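Local coordinates for protein cyclase (Streptomyces sp. R1128, PDB 3TFZ) that probably cyclises and aromatises the nascent polyketide chain as the aromatase/cyclase of the R1128 biosynthetic pathway, at residues His9-Ala14 / Ala148-Val153; Pro16-Trp21 / Ala74-Ala79; Val52-Asp57 / Trp65-Asp70; Gly94-Phe99 / Thr106-Thr111. All blocks are in the same frame, centred on the assembly; numbering follows the deposited sequence.

Contact 1 (His9-Ala14 / Ala148-Val153); sequences HTVTVA and ADLNAV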
loop_
_atom_site.group_PDB
_atom_site.type_symbol
_atom_site.label_atom_id
_atom_site.label_comp_id
_atom_site.label_asym_id
_atom_site.label_seq_id
_atom_site.Cartn_x
_atom_site.Cartn_y
_atom_site.Cartn_z
ATOM N N HIS A 9 0.762 3.279 2.411
ATOM C CA HIS A 9 1.285 1.900 2.299
ATOM C C HIS A 9 0.151 0.982 2.748
ATOM O O HIS A 9 -0.687 1.442 3.512
ATOM C CB HIS A 9 2.528 1.634 3.145
ATOM C CG HIS A 9 3.746 2.397 2.710
ATOM N ND1 HIS A 9 3.908 3.755 2.942
ATOM C CD2 HIS A 9 4.878 1.992 2.090
ATOM C CE1 HIS A 9 5.086 4.149 2.492
ATOM N NE2 HIS A 9 5.692 3.097 1.972
ATOM N N THR A 10 0.166 -0.284 2.318
ATOM C CA THR A 10 -0.909 -1.185 2.683
ATOM C C THR A 10 -0.402 -2.611 2.776
ATOM O O THR A 10 0.636 -2.931 2.178
ATOM C CB THR A 10 -2.183 -1.028 1.706
ATOM O OG1 THR A 10 -3.308 -1.677 2.232
ATOM C CG2 THR A 10 -1.928 -1.472 0.208
ATOM N N VAL A 11 -1.189 -3.434 3.480
ATOM C CA VAL A 11 -1.026 -4.902 3.665
ATOM C C VAL A 11 -2.449 -5.469 3.866
ATOM O O VAL A 11 -3.371 -4.714 4.269
ATOM C CB VAL A 11 -0.085 -5.007 4.879
ATOM C CG1 VAL A 11 -0.702 -5.081 6.351
ATOM C CG2 VAL A 11 1.403 -5.330 4.540
ATOM N N THR A 12 -2.648 -6.748 3.483
ATOM C CA THR A 12 -3.887 -7.492 3.575
ATOM C C THR A 12 -3.679 -8.330 4.789
ATOM O O THR A 12 -2.722 -9.094 4.815
ATOM C CB THR A 12 -4.088 -8.381 2.313
ATOM O OG1 THR A 12 -4.330 -7.548 1.197
ATOM C CG2 THR A 12 -5.333 -9.197 2.415
ATOM N N VAL A 13 -4.541 -8.207 5.806
ATOM C CA VAL A 13 -4.410 -8.970 7.090
ATOM C C VAL A 13 -5.359 -10.180 7.102
ATOM O O VAL A 13 -6.574 -10.052 6.817
ATOM C CB VAL A 13 -4.657 -8.085 8.296
ATOM C CG1 VAL A 13 -4.363 -8.841 9.707
ATOM C CG2 VAL A 13 -3.740 -6.804 8.201
ATOM N N ALA A 14 -4.825 -11.389 7.348
ATOM C CA ALA A 14 -5.732 -12.538 7.332
ATOM C C ALA A 14 -6.424 -12.574 8.722
ATOM O O ALA A 14 -6.157 -13.473 9.490
ATOM C CB ALA A 14 -4.956 -13.866 7.035
ATOM N N ALA A 148 7.368 -1.555 8.799
ATOM C CA ALA A 148 7.559 -2.269 10.037
ATOM C C ALA A 148 6.292 -2.228 10.887
ATOM O O ALA A 148 5.888 -3.266 11.422
ATOM C CB ALA A 148 8.789 -1.689 10.846
ATOM N N ASP A 149 5.596 -1.085 10.871
ATOM C CA ASP A 149 4.370 -0.886 11.644
ATOM C C ASP A 149 3.203 -1.708 11.105
ATOM O O ASP A 149 2.447 -2.344 11.844
ATOM C CB ASP A 149 4.001 0.651 11.657
ATOM C CG ASP A 149 4.833 1.509 12.685
ATOM O OD1 ASP A 149 5.690 0.955 13.459
ATOM O OD2 ASP A 149 4.615 2.769 12.704
ATOM N N LEU A 150 2.950 -1.550 9.809
ATOM C CA LEU A 150 1.972 -2.383 9.076
ATOM C C LEU A 150 2.158 -3.863 9.362
ATOM O O LEU A 150 1.185 -4.489 9.641
ATOM C CB LEU A 150 2.044 -2.097 7.559
ATOM C CG LEU A 150 1.319 -0.841 7.031
ATOM C CD1 LEU A 150 1.664 -0.529 5.564
ATOM C CD2 LEU A 150 -0.253 -0.900 7.162
ATOM N N ASN A 151 3.369 -4.423 9.171
ATOM C CA ASN A 151 3.733 -5.827 9.459
ATOM C C ASN A 151 3.584 -6.245 10.988
ATOM O O ASN A 151 3.188 -7.368 11.310
ATOM C CB ASN A 151 5.148 -6.164 8.926
ATOM C CG ASN A 151 5.217 -6.172 7.365
ATOM O OD1 ASN A 151 4.256 -6.520 6.618
ATOM N ND2 ASN A 151 6.408 -5.860 6.870
ATOM N N ALA A 152 3.892 -5.338 11.899
ATOM C CA ALA A 152 3.704 -5.518 13.359
ATOM C C ALA A 152 2.222 -5.788 13.583
ATOM O O ALA A 152 1.860 -6.762 14.258
ATOM C CB ALA A 152 4.108 -4.285 14.083
ATOM N N VAL A 153 1.360 -4.952 12.984
ATOM C CA VAL A 153 -0.062 -5.015 13.247
ATOM C C VAL A 153 -0.658 -6.326 12.669
ATOM O O VAL A 153 -1.475 -6.980 13.307
ATOM C CB VAL A 153 -0.840 -3.763 12.761
ATOM C CG1 VAL A 153 -2.379 -3.980 12.987
ATOM C CG2 VAL A 153 -0.420 -2.555 13.491
#

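Contact 2 (Pro16-Trp21 / Ala74-Ala79); sequences PADLVW and ARRVIA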
loop_
_atom_site.group_PDB
_atom_site.type_symbol
_atom_site.label_atom_id
_atom_site.label_comp_id
_atom_site.label_asym_id
_atom_site.label_seq_id
_atom_site.Cartn_x
_atom_site.Cartn_y
_atom_site.Cartn_z
ATOM N N PRO A 16 -10.356 -10.795 10.840
ATOM C CA PRO A 16 -11.532 -9.859 10.640
ATOM C C PRO A 16 -11.233 -8.390 11.062
ATOM O O PRO A 16 -10.388 -8.150 11.919
ATOM C CB PRO A 16 -12.639 -10.480 11.552
ATOM C CG PRO A 16 -12.113 -12.034 11.879
ATOM C CD PRO A 16 -10.593 -11.739 11.960
ATOM N N ALA A 17 -11.978 -7.430 10.537
ATOM C CA ALA A 17 -11.631 -6.002 10.631
ATOM C C ALA A 17 -11.773 -5.539 12.049
ATOM O O ALA A 17 -11.011 -4.739 12.486
ATOM C CB ALA A 17 -12.476 -5.182 9.630
ATOM N N ASP A 18 -12.710 -6.083 12.787
ATOM C CA ASP A 18 -12.905 -5.844 14.207
ATOM C C ASP A 18 -11.712 -6.301 15.068
ATOM O O ASP A 18 -11.359 -5.630 16.024
ATOM C CB ASP A 18 -14.261 -6.474 14.712
ATOM C CG ASP A 18 -15.501 -5.729 14.169
ATOM O OD1 ASP A 18 -15.384 -4.625 13.528
ATOM O OD2 ASP A 18 -16.624 -6.208 14.338
ATOM N N LEU A 19 -11.087 -7.432 14.742
ATOM C CA LEU A 19 -9.932 -7.824 15.491
ATOM C C LEU A 19 -8.710 -6.888 15.219
ATOM O O LEU A 19 -7.891 -6.513 16.138
ATOM C CB LEU A 19 -9.663 -9.272 15.202
ATOM C CG LEU A 19 -8.489 -9.884 15.989
ATOM C CD1 LEU A 19 -8.814 -9.696 17.514
ATOM C CD2 LEU A 19 -8.507 -11.315 15.613
ATOM N N VAL A 20 -8.589 -6.462 13.969
ATOM C CA VAL A 20 -7.572 -5.515 13.601
ATOM C C VAL A 20 -7.798 -4.187 14.305
ATOM O O VAL A 20 -6.867 -3.550 14.668
ATOM C CB VAL A 20 -7.554 -5.343 12.083
ATOM C CG1 VAL A 20 -6.562 -4.276 11.671
ATOM C CG2 VAL A 20 -7.206 -6.682 11.383
ATOM N N TRP A 21 -9.055 -3.747 14.417
ATOM C CA TRP A 21 -9.394 -2.557 15.137
ATOM C C TRP A 21 -8.861 -2.693 16.588
ATOM O O TRP A 21 -8.163 -1.790 17.063
ATOM C CB TRP A 21 -10.926 -2.322 15.142
ATOM C CG TRP A 21 -11.220 -1.108 16.033
ATOM C CD1 TRP A 21 -11.804 -1.093 17.282
ATOM C CD2 TRP A 21 -10.834 0.240 15.741
ATOM N NE1 TRP A 21 -11.815 0.211 17.769
ATOM C CE2 TRP A 21 -11.174 1.030 16.862
ATOM C CE3 TRP A 21 -10.221 0.861 14.610
ATOM C CZ2 TRP A 21 -10.935 2.426 16.893
ATOM C CZ3 TRP A 21 -10.004 2.176 14.633
ATOM C CH2 TRP A 21 -10.404 2.973 15.756
ATOM N N ALA A 74 -16.268 3.358 14.300
ATOM C CA ALA A 74 -17.402 3.090 13.416
ATOM C C ALA A 74 -16.848 3.284 12.001
ATOM O O ALA A 74 -17.161 2.511 11.070
ATOM C CB ALA A 74 -18.574 4.010 13.718
ATOM N N ARG A 75 -15.950 4.250 11.892
ATOM C CA ARG A 75 -15.354 4.638 10.605
ATOM C C ARG A 75 -14.128 3.673 10.271
ATOM O O ARG A 75 -13.767 3.495 9.099
ATOM C CB ARG A 75 -15.227 6.221 10.562
ATOM C CG ARG A 75 -14.883 6.860 9.277
ATOM C CD ARG A 75 -15.812 8.006 8.716
ATOM N NE ARG A 75 -15.865 8.942 9.777
ATOM C CZ ARG A 75 -16.705 9.897 10.124
ATOM N NH1 ARG A 75 -17.738 10.429 9.433
ATOM N NH2 ARG A 75 -16.413 10.349 11.325
ATOM N N ARG A 76 -13.676 2.904 11.296
ATOM C CA ARG A 76 -12.401 2.122 11.388
ATOM C C ARG A 76 -11.152 2.906 10.912
ATOM O O ARG A 76 -10.381 2.427 10.034
ATOM C CB ARG A 76 -12.415 0.762 10.705
ATOM C CG ARG A 76 -13.664 -0.056 10.799
ATOM C CD ARG A 76 -13.553 -1.252 9.780
ATOM N NE ARG A 76 -14.725 -2.087 9.806
ATOM C CZ ARG A 76 -15.047 -2.881 10.813
ATOM N NH1 ARG A 76 -14.295 -2.908 11.876
ATOM N NH2 ARG A 76 -16.109 -3.654 10.742
ATOM N N VAL A 77 -10.944 4.040 11.559
ATOM C CA VAL A 77 -9.937 4.964 11.200
ATOM C C VAL A 77 -9.331 5.549 12.531
ATOM O O VAL A 77 -10.087 5.866 13.479
ATOM C CB VAL A 77 -10.588 6.147 10.384
ATOM C CG1 VAL A 77 -9.635 7.377 10.391
ATOM C CG2 VAL A 77 -10.878 5.718 8.938
ATOM N N ILE A 78 -7.995 5.630 12.615
ATOM C CA ILE A 78 -7.357 6.388 13.667
ATOM C C ILE A 78 -6.589 7.475 12.993
ATOM O O ILE A 78 -5.671 7.151 12.252
ATOM C CB ILE A 78 -6.444 5.549 14.572
ATOM C CG1 ILE A 78 -7.207 4.347 15.227
ATOM C CG2 ILE A 78 -5.729 6.503 15.621
ATOM C CD1 ILE A 78 -6.309 3.338 15.921
ATOM N N ALA A 79 -7.039 8.736 13.137
ATOM C CA ALA A 79 -6.308 9.951 12.705
ATOM C C ALA A 79 -5.251 10.288 13.800
ATOM O O ALA A 79 -5.546 10.313 14.999
ATOM C CB ALA A 79 -7.280 11.170 12.536
#

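Contact 3 (Val52-Asp57 / Trp65-Asp70); sequences VRLHVD and WTSRRD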
loop_
_atom_site.group_PDB
_atom_site.type_symbol
_atom_site.label_atom_id
_atom_site.label_comp_id
_atom_site.label_asym_id
_atom_site.label_seq_id
_atom_site.Cartn_x
_atom_site.Cartn_y
_atom_site.Cartn_z
ATOM N N VAL A 52 -0.540 10.522 23.572
ATOM C CA VAL A 52 0.347 9.410 23.888
ATOM C C VAL A 52 1.793 9.811 23.639
ATOM O O VAL A 52 2.161 10.301 22.580
ATOM C CB VAL A 52 -0.154 8.039 23.149
ATOM C CG1 VAL A 52 0.683 7.725 22.018
ATOM C CG2 VAL A 52 -0.080 6.891 24.012
ATOM N N ARG A 53 2.607 9.584 24.648
ATOM C CA ARG A 53 4.044 9.737 24.536
ATOM C C ARG A 53 4.773 8.414 24.124
ATOM O O ARG A 53 4.527 7.401 24.685
ATOM C CB ARG A 53 4.551 10.290 25.844
ATOM C CG ARG A 53 6.003 10.282 25.969
ATOM C CD ARG A 53 6.533 10.815 24.745
ATOM N NE ARG A 53 7.769 11.581 24.956
ATOM C CZ ARG A 53 7.880 12.589 25.796
ATOM N NH1 ARG A 53 6.846 12.829 26.599
ATOM N NH2 ARG A 53 9.038 13.281 25.877
ATOM N N LEU A 54 5.632 8.463 23.098
ATOM C CA LEU A 54 6.233 7.254 22.492
ATOM C C LEU A 54 7.741 7.363 22.435
ATOM O O LEU A 54 8.265 8.329 21.981
ATOM C CB LEU A 54 5.656 7.017 21.087
ATOM C CG LEU A 54 4.162 6.607 20.999
ATOM C CD1 LEU A 54 3.408 7.128 19.797
ATOM C CD2 LEU A 54 4.047 5.097 21.042
ATOM N N HIS A 55 8.433 6.332 22.859
ATOM C CA HIS A 55 9.918 6.135 22.655
ATOM C C HIS A 55 10.086 5.031 21.609
ATOM O O HIS A 55 9.637 3.925 21.816
ATOM C CB HIS A 55 10.696 5.797 23.999
ATOM C CG HIS A 55 10.521 6.845 25.055
ATOM N ND1 HIS A 55 9.285 7.126 25.630
ATOM C CD2 HIS A 55 11.387 7.773 25.539
ATOM C CE1 HIS A 55 9.425 8.163 26.446
ATOM N NE2 HIS A 55 10.690 8.558 26.430
ATOM N N VAL A 56 10.752 5.388 20.505
ATOM C CA VAL A 56 10.848 4.577 19.278
ATOM C C VAL A 56 12.287 4.684 18.738
ATOM O O VAL A 56 12.731 5.787 18.427
ATOM C CB VAL A 56 9.856 5.007 18.185
ATOM C CG1 VAL A 56 9.942 4.094 16.923
ATOM C CG2 VAL A 56 8.357 5.100 18.749
ATOM N N ASP A 57 13.020 3.559 18.619
ATOM C CA ASP A 57 14.260 3.687 17.845
ATOM C C ASP A 57 14.094 3.872 16.331
ATOM O O ASP A 57 13.460 3.078 15.655
ATOM C CB ASP A 57 15.355 2.667 18.225
ATOM C CG ASP A 57 14.794 1.377 18.591
ATOM O OD1 ASP A 57 14.163 0.798 17.681
ATOM O OD2 ASP A 57 14.950 0.973 19.774
ATOM N N TRP A 65 8.432 11.162 20.657
ATOM C CA TRP A 65 7.399 12.054 20.197
ATOM C C TRP A 65 6.098 11.809 20.934
ATOM O O TRP A 65 5.919 10.820 21.670
ATOM C CB TRP A 65 7.197 11.997 18.640
ATOM C CG TRP A 65 6.792 10.690 18.118
ATOM C CD1 TRP A 65 5.553 10.089 18.249
ATOM C CD2 TRP A 65 7.636 9.731 17.424
ATOM N NE1 TRP A 65 5.573 8.819 17.672
ATOM C CE2 TRP A 65 6.823 8.566 17.167
ATOM C CE3 TRP A 65 8.987 9.742 16.997
ATOM C CZ2 TRP A 65 7.286 7.473 16.426
ATOM C CZ3 TRP A 65 9.471 8.614 16.304
ATOM C CH2 TRP A 65 8.621 7.501 16.014
ATOM N N THR A 66 5.182 12.744 20.708
ATOM C CA THR A 66 3.860 12.787 21.303
ATOM C C THR A 66 2.811 12.877 20.188
ATOM O O THR A 66 2.880 13.784 19.433
ATOM C CB THR A 66 3.759 14.044 22.188
ATOM O OG1 THR A 66 4.430 13.775 23.400
ATOM C CG2 THR A 66 2.327 14.370 22.536
ATOM N N SER A 67 1.845 11.956 20.131
ATOM C CA SER A 67 0.726 12.148 19.214
ATOM C C SER A 67 -0.603 12.151 19.824
ATOM O O SER A 67 -0.871 11.441 20.839
ATOM C CB SER A 67 0.662 11.082 18.109
ATOM O OG SER A 67 0.837 9.897 18.766
ATOM N N ARG A 68 -1.459 12.948 19.167
ATOM C CA ARG A 68 -2.892 12.934 19.430
ATOM C C ARG A 68 -3.514 11.974 18.450
ATOM O O ARG A 68 -3.401 12.163 17.229
ATOM C CB ARG A 68 -3.516 14.291 19.362
ATOM C CG ARG A 68 -5.040 14.218 19.700
ATOM C CD ARG A 68 -5.790 15.574 19.483
ATOM N NE ARG A 68 -5.653 16.312 20.745
ATOM C CZ ARG A 68 -6.535 16.206 21.749
ATOM N NH1 ARG A 68 -7.649 15.457 21.577
ATOM N NH2 ARG A 68 -6.339 16.876 22.898
ATOM N N ARG A 69 -4.077 10.881 18.994
ATOM C CA ARG A 69 -4.863 9.866 18.193
ATOM C C ARG A 69 -6.344 10.065 18.368
ATOM O O ARG A 69 -6.829 10.042 19.517
ATOM C CB ARG A 69 -4.514 8.422 18.576
ATOM C CG ARG A 69 -2.964 8.123 18.353
ATOM C CD ARG A 69 -2.433 7.042 19.316
ATOM N NE ARG A 69 -3.337 5.861 19.632
ATOM C CZ ARG A 69 -3.427 4.744 18.900
ATOM N NH1 ARG A 69 -2.689 4.606 17.790
ATOM N NH2 ARG A 69 -4.249 3.761 19.288
ATOM N N ASP A 70 -7.050 10.295 17.262
ATOM C CA ASP A 70 -8.485 10.441 17.300
ATOM C C ASP A 70 -9.020 9.141 16.807
ATOM O O ASP A 70 -8.806 8.819 15.661
ATOM C CB ASP A 70 -8.938 11.616 16.436
ATOM C CG ASP A 70 -8.537 13.026 17.094
ATOM O OD1 ASP A 70 -8.800 13.221 18.341
ATOM O OD2 ASP A 70 -7.937 13.936 16.400
#

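Contact 4 (Gly94-Phe99 / Thr106-Thr111); sequences GEWRAF and TQLVLT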
loop_
_atom_site.group_PDB
_atom_site.type_symbol
_atom_site.label_atom_id
_atom_site.label_comp_id
_atom_site.label_asym_id
_atom_site.label_seq_id
_atom_site.Cartn_x
_atom_site.Cartn_y
_atom_site.Cartn_z
ATOM N N GLY A 94 -1.446 11.708 9.727
ATOM C CA GLY A 94 -1.900 10.632 8.872
ATOM C C GLY A 94 -3.104 9.893 9.444
ATOM O O GLY A 94 -3.775 10.355 10.384
ATOM N N GLU A 95 -3.377 8.710 8.879
ATOM C CA GLU A 95 -4.443 7.845 9.300
ATOM C C GLU A 95 -4.045 6.403 9.245
ATOM O O GLU A 95 -3.353 6.018 8.335
ATOM C CB GLU A 95 -5.705 8.054 8.366
ATOM C CG GLU A 95 -6.299 9.303 8.637
ATOM C CD GLU A 95 -7.631 9.559 7.880
ATOM O OE1 GLU A 95 -8.047 8.745 6.971
ATOM O OE2 GLU A 95 -8.240 10.630 8.175
ATOM N N TRP A 96 -4.576 5.600 10.172
ATOM C CA TRP A 96 -4.749 4.150 9.953
ATOM C C TRP A 96 -6.162 3.963 9.462
ATOM O O TRP A 96 -7.032 4.567 10.036
ATOM C CB TRP A 96 -4.701 3.375 11.265
ATOM C CG TRP A 96 -3.386 3.321 11.913
ATOM C CD1 TRP A 96 -2.973 4.118 12.913
ATOM C CD2 TRP A 96 -2.276 2.366 11.670
ATOM N NE1 TRP A 96 -1.698 3.775 13.293
ATOM C CE2 TRP A 96 -1.272 2.666 12.608
ATOM C CE3 TRP A 96 -2.090 1.265 10.802
ATOM C CZ2 TRP A 96 -0.039 1.929 12.710
ATOM C CZ3 TRP A 96 -0.838 0.486 10.905
ATOM C CH2 TRP A 96 0.149 0.848 11.851
ATOM N N ARG A 97 -6.365 3.095 8.448
ATOM C CA ARG A 97 -7.649 2.742 7.919
ATOM C C ARG A 97 -7.674 1.209 7.680
ATOM O O ARG A 97 -6.871 0.701 6.942
ATOM C CB ARG A 97 -7.873 3.422 6.579
ATOM C CG ARG A 97 -7.638 4.998 6.540
ATOM C CD ARG A 97 -7.369 5.441 5.075
ATOM N NE ARG A 97 -7.222 6.892 4.991
ATOM C CZ ARG A 97 -6.963 7.588 3.894
ATOM N NH1 ARG A 97 -6.830 6.981 2.732
ATOM N NH2 ARG A 97 -6.868 8.912 3.952
ATOM N N ALA A 98 -8.686 0.512 8.232
ATOM C CA ALA A 98 -8.913 -0.899 8.144
ATOM C C ALA A 98 -10.188 -1.108 7.330
ATOM O O ALA A 98 -11.189 -0.688 7.764
ATOM C CB ALA A 98 -9.128 -1.456 9.541
ATOM N N PHE A 99 -10.182 -1.766 6.185
ATOM C CA PHE A 99 -11.362 -2.018 5.423
ATOM C C PHE A 99 -11.703 -3.526 5.488
ATOM O O PHE A 99 -10.819 -4.362 5.431
ATOM C CB PHE A 99 -11.121 -1.623 3.999
ATOM C CG PHE A 99 -10.769 -0.136 3.813
ATOM C CD1 PHE A 99 -11.744 0.766 3.516
ATOM C CD2 PHE A 99 -9.439 0.295 3.754
ATOM C CE1 PHE A 99 -11.421 2.083 3.336
ATOM C CE2 PHE A 99 -9.135 1.525 3.549
ATOM C CZ PHE A 99 -10.158 2.466 3.312
ATOM N N THR A 106 -8.863 -8.303 5.959
ATOM C CA THR A 106 -9.004 -6.879 6.189
ATOM C C THR A 106 -7.923 -6.257 5.322
ATOM O O THR A 106 -6.801 -6.684 5.328
ATOM C CB THR A 106 -8.719 -6.582 7.695
ATOM O OG1 THR A 106 -9.672 -7.209 8.492
ATOM C CG2 THR A 106 -8.744 -5.133 8.106
ATOM N N GLN A 107 -8.235 -5.186 4.618
ATOM C CA GLN A 107 -7.194 -4.362 4.010
ATOM C C GLN A 107 -6.741 -3.306 5.069
ATOM O O GLN A 107 -7.566 -2.551 5.609
ATOM C CB GLN A 107 -7.774 -3.643 2.788
ATOM C CG GLN A 107 -6.746 -2.974 1.822
ATOM C CD GLN A 107 -6.014 -3.992 1.026
ATOM O OE1 GLN A 107 -6.591 -4.796 0.294
ATOM N NE2 GLN A 107 -4.706 -3.986 1.161
ATOM N N LEU A 108 -5.437 -3.236 5.311
ATOM C CA LEU A 108 -4.879 -2.339 6.327
ATOM C C LEU A 108 -4.024 -1.219 5.635
ATOM O O LEU A 108 -3.081 -1.488 4.905
ATOM C CB LEU A 108 -4.043 -3.123 7.417
ATOM C CG LEU A 108 -3.496 -2.204 8.534
ATOM C CD1 LEU A 108 -4.640 -1.504 9.397
ATOM C CD2 LEU A 108 -2.621 -2.984 9.486
ATOM N N VAL A 109 -4.390 0.024 5.897
ATOM C CA VAL A 109 -3.735 1.170 5.374
ATOM C C VAL A 109 -3.191 2.153 6.452
ATOM O O VAL A 109 -3.846 2.470 7.440
ATOM C CB VAL A 109 -4.685 1.940 4.403
ATOM C CG1 VAL A 109 -3.944 3.172 3.739
ATOM C CG2 VAL A 109 -5.179 0.986 3.308
ATOM N N LEU A 110 -1.982 2.657 6.158
ATOM C CA LEU A 110 -1.273 3.633 6.979
ATOM C C LEU A 110 -0.775 4.760 5.987
ATOM O O LEU A 110 -0.091 4.446 5.036
ATOM C CB LEU A 110 -0.116 2.983 7.731
ATOM C CG LEU A 110 0.730 3.942 8.563
ATOM C CD1 LEU A 110 -0.119 4.709 9.551
ATOM C CD2 LEU A 110 1.804 3.172 9.315
ATOM N N THR A 111 -1.202 6.029 6.259
ATOM C CA THR A 111 -0.796 7.239 5.528
ATOM C C THR A 111 0.100 8.086 6.415
ATOM O O THR A 111 0.128 7.968 7.659
ATOM C CB THR A 111 -1.962 8.136 4.946
ATOM O OG1 THR A 111 -2.572 8.810 5.995
ATOM C CG2 THR A 111 -3.089 7.354 4.226
#

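Contact 1 (His9-Ala14 / Ala148-Val153)
Leu-150 reaches out of helix 131-164, the long helix of the helix-grip (Bet v 1-like) fold, and sets its tip against the backbone of strand 9-13, whose axis runs only 14° off that of the helix segment at a closest approach of 8.6 Å. Its CB begins the contact, 4.2 Å from CG1 of Val-11. CG stands beside the backbone N, anti to the carbonyl carbon (chi1 -80°), and the next bond is anti as well (chi2 170°), so the chain runs straight out to the strand. There the CD1 methyl meets CB of His-9 at 3.4 Å and N of Thr-10 at 3.6 Å, lying over the link between the two residues. Val-11 answers with both methyls: CG1 comes within 3.8 Å of the Leu-150 carbonyl O, while CG2 lies 3.7 Å from OD1 of Asn-151, the two side chains crossing at about a right angle. Leu-108 of the adjacent strand and Trp-96 of the one beyond also pack on Leu-150; on the other side of the strand Thr-10 packs on Thr-10 of the second subunit. With methyls touching aliphatic carbons, backbone atoms and one amide oxygen, the helix is held here by apolar fit to the outermost strand of the sheet within this chain, and the polar end of His-9 finds its partner, Glu-143, outside these segments.

Contact 2 (Pro16-Trp21 / Ala74-Ala79)
A non-glycine residue in a left-handed backbone conformation sits just before strand 77-82: Arg-76 has phi 45° and, together with Val-77, faces Asp-72 as a G1 beta bulge, a place commonly taken by glycine. From the bulge the Arg-76 side chain reaches across to the first turn of helix 17-25. It runs extended from CG to NE and carries the guanidinium to Asp-18, where one carboxylate oxygen takes both terminal nitrogens. NH1 gives the stronger bond, 2.6 Å to Asp-18 OD1, lying in the guanidinium plane and meeting the oxygen nearly along its C-O axis. The bond from NH2 to the same Asp-18 OD1 is weak, at 3.0 Å. Carboxylate and guanidinium planes are 41° apart, so this salt bridge is not the flat, two-oxygen kind. Ala-17 CB sits 3.6 Å from Arg-76 CZ, over the centre of one guanidinium face. One turn further along the helix Trp-21 holds CG anti to the backbone N (chi1 175°) and pushes the far end of its indole against the strand. There CH2 touches CG1 of Ile-78 at 3.5 Å, and the carbonyl O of Val-77 lies at the ring edge, 3.7 Å from the same Trp-21 CH2. Helix 17-25 is one of the short helices that follow the first strand in the helix-grip fold of the Bet v 1-like superfamily.

Contact 3 (Val52-Asp57 / Trp65-Asp70)
Four backbone hydrogen bonds join the two strands. Val-52 and Ser-67 form one antiparallel hydrogen-bonded pair, with N of Val-52 2.9 Å from O of Ser-67 and the reciprocal bond of similar length. Leu-54 and Trp-65 form the next, where N of Leu-54 meets O of Trp-65 at 2.8 Å, nearly along the C=O axis. Between them Arg-53 and Thr-66 are a non-hydrogen-bonded pair whose CA-H groups contact the carbonyl oxygens of Trp-65 and Val-52, the shorter from CA of Thr-66 to O of Val-52 at 3.3 Å. Apolar packing gathers on the face of Leu-54 and Trp-65. The tryptophan takes the crowded position between backbone N and carbonyl carbon (chi1 61°), which swings its indole across toward the other strand. Val-56 meets the benzo end, its CB 3.5 Å from CH2 and its CG2 3.5 Å from CZ2 of Trp-65. Leu-54 takes the pyrrole end, with CD1 3.5 Å from Trp-65 NE1. Further along, Val-52 CG1 touches CD of Arg-69 at 4.2 Å. On the opposite face the Arg-53 chain, bent at chi2 and chi3, brings CD to 3.1 Å from O of Trp-65, while its NE bonds to Thr-64. Among the polar groups, Arg-69 bonds to Gln-50 of the partner strand and to Tyr-30 and the Leu-24 carbonyl elsewhere. Trp-65 NE1 and Ser-67 OG both bind 3-cyclohexyl-1-propylsulfonic acid, probably from the crystallisation liquor; such molecules often mark pockets, and a hairpin with this Leu-54, Trp-65 and Ser-67 face is consistent with the wall of the interior pocket of a helix-grip protein.

Contact 4 (Gly94-Phe99 / Thr106-Thr111)
Glu-95 OE1 is gripped by two N-H groups of Arg-97 in the same strand: NE at 2.8 Å, close to the guanidinium plane and on the anti lone pair of Glu-95 OE1, and NH2 in a weak bond at 3.2 Å. From the partner strand Thr-111 lays CG2 over the centre of one guanidinium face, 3.9 Å from Arg-97 CZ, while NH1 goes to Gln-107 and Thr-12 of the second subunit. Thr-111 OG1, in the crowded position (chi1 73°), takes N of Glu-95 at 3.0 Å in place of a carbonyl, while Thr-111 N still bonds Glu-95 O, nearly straight at 167°; regular hydrogen-bonded pairs follow at Arg-97/Val-109 and Phe-99/Gln-107. On the other face Leu-110, side by side with Trp-96, makes a CH-pi contact through CD1 with its six-membered ring, 3.9 Å from the centroid and 16° off the normal. Leu-108 CD1 lies 4.0 Å from Trp-96 CE3. Val-109 CG2 meets the edge of the Phe-99 ring, which touches Phe-99 of the second subunit. One hairpin face is apolar, under the helices; the other mixes Phe-99 and Val-109 with the charge pair, where Glu-95 probably balances the buried arginine charge and fixes the guanidinium, whose NH1 bonds the second subunit.

How the contacts relate
Contacts 3 and 4 are the buried ones, both beta hairpins of one antiparallel sheet and on opposite sides of the chain's centre; backbone bonding dominates them. Contacts 1 and 2 are only partly buried and set helices against that sheet, contact 1 by apolar fit to its outermost strand within this chain, contact 2 by a salt bridge beside an indole. The sheet ties them together: Leu-108 N hydrogen-bonds to Val-11 O between contacts 4 and 1, Trp-96 N to Ile-78 O between contacts 4 and 2, and Asp-70 N to Ala-79 O between contacts 3 and 2. Contacts 1 and 4 lie at the subunit interface, whereas contact 3 probably faces the interior pocket.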